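Long-range contact in hypothetical protein Cgl1923 (Corynebacterium glutamicum ATCC 13032, PDB 2P90), which is of unknown function but belongs to the PAC2 family, whose members include proteasome assembly chaperones, so a related role is possible though unproven: residues 25-38 with 130-142. Residues are numbered along the deposited sequence; the frame is centred on the assembly and turned at random.
Sequences GPTLIVALQGYADA and FGVENTICLYAAP
V30 and C137 sit abreast on neighbouring parallel strands in the middle of the mixed sheet of this PAC2-family protein, where 27-33 lies between 103-108 and 134-143. V30 CB touches C137 SG at 3.7 Å. With V30 CG1 anti to the backbone N (chi1 169°), CG2 is turned back to meet the methyl CG2 of T135 at 3.9 Å. On the same face L28 and T135 run alongside each other, L28 CB 4.0 Å from T135 OG1, and V132 CG1 closes on L28 CB at 3.8 Å. The other face carries I29 and I136. I29 CG2 meets L138 CD1 at a slant, and I221 of helix 211-225 packs on both I29 and L138.

Alternating backbone bonds fix this register: L28 N to N134 O, I136 N to L28 O, V30 N to I136 O and L138 N to V30 O. Beyond V30 the strands splay apart, and one water bridges the two strands, donating to V30 O and L138 O while accepting from L32 N.

Past the turn at G34 the chain swings back. Y35 brings CE2 to CD1 of Y139 at 3.8 Å, an edge-to-edge meeting of the two rings; the Y139 hydroxyl bonds to E184 and S180. Finally A36 O accepts A140 N at 3.0 Å, with the donor 49° above the carbonyl plane.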
loop_
_atom_site.group_PDB
_atom_site.type_symbol
_atom_site.label_atom_id
_atom_site.label_comp_id
_atom_site.label_asym_id
_atom_site.label_seq_id
_atom_site.Cartn_x
_atom_site.Cartn_y
_atom_site.Cartn_z
ATOM N N GLY B 25 -36.564 13.282 5.042
ATOM C CA GLY B 25 -35.370 12.498 5.331
ATOM C C GLY B 25 -34.124 13.333 5.584
ATOM O O GLY B 25 -33.961 14.408 4.998
ATOM N N PRO B 26 -33.207 12.820 6.429
ATOM C CA PRO B 26 -31.954 13.544 6.678
ATOM C C PRO B 26 -31.027 13.585 5.449
ATOM O O PRO B 26 -31.195 12.837 4.489
ATOM C CB PRO B 26 -31.318 12.747 7.817
ATOM C CG PRO B 26 -31.825 11.348 7.584
ATOM C CD PRO B 26 -33.249 11.535 7.158
ATOM N N THR B 27 -30.091 14.517 5.465
ATOM C CA THR B 27 -29.008 14.448 4.508
ATOM C C THR B 27 -27.795 13.737 5.163
ATOM O O THR B 27 -27.589 13.783 6.400
ATOM C CB THR B 27 -28.698 15.830 3.816
ATOM O OG1 THR B 27 -27.282 16.136 3.848
ATOM C CG2 THR B 27 -29.470 16.927 4.438
ATOM N N LEU B 28 -27.043 13.031 4.321
ATOM C CA LEU B 28 -25.836 12.373 4.772
ATOM C C LEU B 28 -24.624 13.202 4.361
ATOM O O LEU B 28 -24.500 13.599 3.209
ATOM C CB LEU B 28 -25.746 10.957 4.216
ATOM C CG LEU B 28 -24.436 10.160 4.468
ATOM C CD1 LEU B 28 -24.230 9.815 5.928
ATOM C CD2 LEU B 28 -24.429 8.912 3.616
ATOM N N ILE B 29 -23.728 13.416 5.319
ATOM C CA ILE B 29 -22.410 14.008 5.091
ATOM C C ILE B 29 -21.343 12.920 5.096
ATOM O O ILE B 29 -21.268 12.119 6.021
ATOM C CB ILE B 29 -22.120 15.060 6.184
ATOM C CG1 ILE B 29 -23.280 16.071 6.182
ATOM C CG2 ILE B 29 -20.742 15.726 5.978
ATOM C CD1 ILE B 29 -23.315 16.883 7.414
ATOM N N VAL B 30 -20.544 12.886 4.040
ATOM C CA VAL B 30 -19.508 11.927 3.903
ATOM C C VAL B 30 -18.182 12.703 4.033
ATOM O O VAL B 30 -17.832 13.528 3.174
ATOM C CB VAL B 30 -19.636 11.132 2.560
ATOM C CG1 VAL B 30 -18.390 10.303 2.290
ATOM C CG2 VAL B 30 -20.888 10.246 2.543
ATOM N N ALA B 31 -17.476 12.430 5.139
ATOM C CA ALA B 31 -16.172 13.025 5.450
ATOM C C ALA B 31 -15.091 11.932 5.630
ATOM O O ALA B 31 -14.812 11.523 6.773
ATOM C CB ALA B 31 -16.281 13.859 6.723
ATOM N N LEU B 32 -14.472 11.492 4.528
ATOM C CA LEU B 32 -13.466 10.391 4.576
ATOM C C LEU B 32 -12.066 10.927 4.467
ATOM O O LEU B 32 -11.742 11.617 3.499
ATOM C CB LEU B 32 -13.683 9.334 3.461
ATOM C CG LEU B 32 -15.055 8.667 3.358
ATOM C CD1 LEU B 32 -15.085 7.681 2.151
ATOM C CD2 LEU B 32 -15.489 7.964 4.685
ATOM N N GLN B 33 -11.242 10.586 5.450
ATOM C CA GLN B 33 -9.879 11.069 5.527
ATOM C C GLN B 33 -8.975 10.105 4.715
ATOM O O GLN B 33 -9.176 8.891 4.724
ATOM C CB GLN B 33 -9.494 11.190 7.013
ATOM C CG GLN B 33 -8.161 11.892 7.316
ATOM C CD GLN B 33 -7.685 11.679 8.806
ATOM O OE1 GLN B 33 -8.503 11.381 9.704
ATOM N NE2 GLN B 33 -6.372 11.846 9.060
ATOM N N GLY B 34 -8.040 10.650 3.946
ATOM C CA GLY B 34 -7.094 9.829 3.207
ATOM C C GLY B 34 -6.975 10.125 1.725
ATOM O O GLY B 34 -6.073 9.610 1.039
ATOM N N TYR B 35 -7.858 10.980 1.231
ATOM C CA TYR B 35 -7.893 11.303 -0.185
ATOM C C TYR B 35 -7.595 12.770 -0.478
ATOM O O TYR B 35 -6.577 13.083 -1.115
ATOM C CB TYR B 35 -9.242 10.893 -0.788
ATOM C CG TYR B 35 -9.387 11.320 -2.217
ATOM C CD1 TYR B 35 -8.447 10.910 -3.190
ATOM C CD2 TYR B 35 -10.425 12.153 -2.613
ATOM C CE1 TYR B 35 -8.558 11.286 -4.515
ATOM C CE2 TYR B 35 -10.537 12.563 -3.963
ATOM C CZ TYR B 35 -9.606 12.113 -4.898
ATOM O OH TYR B 35 -9.710 12.492 -6.223
ATOM N N ALA B 36 -8.488 13.669 -0.046
ATOM C CA ALA B 36 -8.340 15.103 -0.326
ATOM C C ALA B 36 -8.329 15.876 0.994
ATOM O O ALA B 36 -9.378 16.340 1.494
ATOM C CB ALA B 36 -9.451 15.590 -1.241
ATOM N N ASP B 37 -7.148 15.996 1.572
ATOM C CA ASP B 37 -7.036 16.488 2.954
ATOM C C ASP B 37 -6.254 17.805 3.140
ATOM O O ASP B 37 -5.704 18.038 4.234
ATOM C CB ASP B 37 -6.450 15.399 3.853
ATOM C CG ASP B 37 -7.290 14.113 3.840
ATOM O OD1 ASP B 37 -8.511 14.146 4.202
ATOM O OD2 ASP B 37 -6.710 13.071 3.452
ATOM N N ALA B 38 -6.214 18.633 2.088
ATOM C CA ALA B 38 -5.547 19.945 2.154
ATOM C C ALA B 38 -6.048 20.765 3.356
ATOM O O ALA B 38 -7.251 20.882 3.571
ATOM C CB ALA B 38 -5.736 20.715 0.864
ATOM N N PHE B 130 -32.137 4.441 5.891
ATOM C CA PHE B 130 -32.436 5.577 6.757
ATOM C C PHE B 130 -33.224 6.694 6.083
ATOM O O PHE B 130 -33.436 7.753 6.672
ATOM C CB PHE B 130 -31.181 6.071 7.466
ATOM C CG PHE B 130 -30.751 5.168 8.580
ATOM C CD1 PHE B 130 -31.267 5.339 9.868
ATOM C CD2 PHE B 130 -29.878 4.104 8.336
ATOM C CE1 PHE B 130 -30.892 4.507 10.899
ATOM C CE2 PHE B 130 -29.525 3.248 9.336
ATOM C CZ PHE B 130 -30.017 3.443 10.628
ATOM N N GLY B 131 -33.703 6.409 4.870
ATOM C CA GLY B 131 -34.467 7.351 4.063
ATOM C C GLY B 131 -33.763 8.680 3.883
ATOM O O GLY B 131 -34.389 9.727 3.975
ATOM N N VAL B 132 -32.446 8.627 3.674
ATOM C CA VAL B 132 -31.623 9.819 3.372
ATOM C C VAL B 132 -32.132 10.393 2.064
ATOM O O VAL B 132 -32.434 9.633 1.134
ATOM C CB VAL B 132 -30.099 9.429 3.257
ATOM C CG1 VAL B 132 -29.221 10.537 2.628
ATOM C CG2 VAL B 132 -29.580 9.038 4.596
ATOM N N GLU B 133 -32.187 11.717 1.978
ATOM C CA GLU B 133 -32.705 12.381 0.778
ATOM C C GLU B 133 -31.648 13.081 -0.072
ATOM O O GLU B 133 -31.904 13.406 -1.216
ATOM C CB GLU B 133 -33.889 13.313 1.128
ATOM C CG GLU B 133 -33.520 14.765 1.442
ATOM C CD GLU B 133 -33.370 15.655 0.180
ATOM O OE1 GLU B 133 -32.503 16.579 0.235
ATOM O OE2 GLU B 133 -34.095 15.421 -0.844
ATOM N N ASN B 134 -30.457 13.295 0.477
ATOM C CA ASN B 134 -29.342 13.897 -0.268
ATOM C C ASN B 134 -27.999 13.544 0.380
ATOM O O ASN B 134 -27.860 13.507 1.606
ATOM C CB ASN B 134 -29.483 15.434 -0.375
ATOM C CG ASN B 134 -28.410 16.083 -1.265
ATOM O OD1 ASN B 134 -27.852 17.110 -0.913
ATOM N ND2 ASN B 134 -28.137 15.503 -2.410
ATOM N N THR B 135 -27.000 13.323 -0.448
ATOM C CA THR B 135 -25.677 12.982 0.076
ATOM C C THR B 135 -24.631 13.998 -0.371
ATOM O O THR B 135 -24.546 14.333 -1.543
ATOM C CB THR B 135 -25.233 11.518 -0.313
ATOM O OG1 THR B 135 -26.178 10.581 0.218
ATOM C CG2 THR B 135 -23.813 11.208 0.221
ATOM N N ILE B 136 -23.842 14.435 0.599
ATOM C CA ILE B 136 -22.777 15.377 0.369
ATOM C C ILE B 136 -21.419 14.853 0.825
ATOM O O ILE B 136 -21.209 14.672 2.014
ATOM C CB ILE B 136 -23.017 16.728 1.107
ATOM C CG1 ILE B 136 -24.430 17.278 0.813
ATOM C CG2 ILE B 136 -21.868 17.714 0.737
ATOM C CD1 ILE B 136 -24.711 18.678 1.430
ATOM N N CYS B 137 -20.513 14.684 -0.137
ATOM C CA CYS B 137 -19.135 14.288 0.095
ATOM C C CYS B 137 -18.178 15.469 0.141
ATOM O O CYS B 137 -18.273 16.378 -0.665
ATOM C CB CYS B 137 -18.696 13.338 -1.001
ATOM S SG CYS B 137 -19.678 11.816 -1.075
ATOM N N LEU B 138 -17.250 15.446 1.090
ATOM C CA LEU B 138 -16.355 16.570 1.305
ATOM C C LEU B 138 -14.942 16.285 0.824
ATOM O O LEU B 138 -14.439 15.181 1.023
ATOM C CB LEU B 138 -16.330 16.928 2.782
ATOM C CG LEU B 138 -17.683 17.134 3.466
ATOM C CD1 LEU B 138 -17.438 17.600 4.911
ATOM C CD2 LEU B 138 -18.622 18.108 2.688
ATOM N N TYR B 139 -14.322 17.292 0.194
ATOM C CA TYR B 139 -12.985 17.204 -0.397
ATOM C C TYR B 139 -12.282 18.513 -0.069
ATOM O O TYR B 139 -12.935 19.541 -0.017
ATOM C CB TYR B 139 -13.081 17.081 -1.912
ATOM C CG TYR B 139 -13.945 15.930 -2.377
ATOM C CD1 TYR B 139 -13.370 14.683 -2.628
ATOM C CD2 TYR B 139 -15.338 16.081 -2.563
ATOM C CE1 TYR B 139 -14.130 13.624 -3.024
ATOM C CE2 TYR B 139 -16.122 15.001 -2.976
ATOM C CZ TYR B 139 -15.500 13.773 -3.197
ATOM O OH TYR B 139 -16.186 12.659 -3.601
ATOM N N ALA B 140 -10.980 18.476 0.208
ATOM C CA ALA B 140 -10.172 19.694 0.319
ATOM C C ALA B 140 -8.986 19.558 -0.631
ATOM O O ALA B 140 -8.150 18.616 -0.511
ATOM C CB ALA B 140 -9.712 19.922 1.732
ATOM N N ALA B 141 -8.915 20.481 -1.597
ATOM C CA ALA B 141 -7.853 20.427 -2.618
ATOM C C ALA B 141 -6.883 21.556 -2.473
ATOM O O ALA B 141 -7.303 22.680 -2.235
ATOM C CB ALA B 141 -8.450 20.406 -4.069
ATOM N N PRO B 142 -5.577 21.271 -2.666
ATOM C CA PRO B 142 -4.617 22.371 -2.670
ATOM C C PRO B 142 -4.791 23.118 -3.981
ATOM O O PRO B 142 -4.827 22.481 -5.044
ATOM C CB PRO B 142 -3.252 21.672 -2.622
ATOM C CG PRO B 142 -3.495 20.260 -3.141
ATOM C CD PRO B 142 -4.956 19.958 -2.960
HETATM O O HOH W 1 -15.230 12.483 1.943
#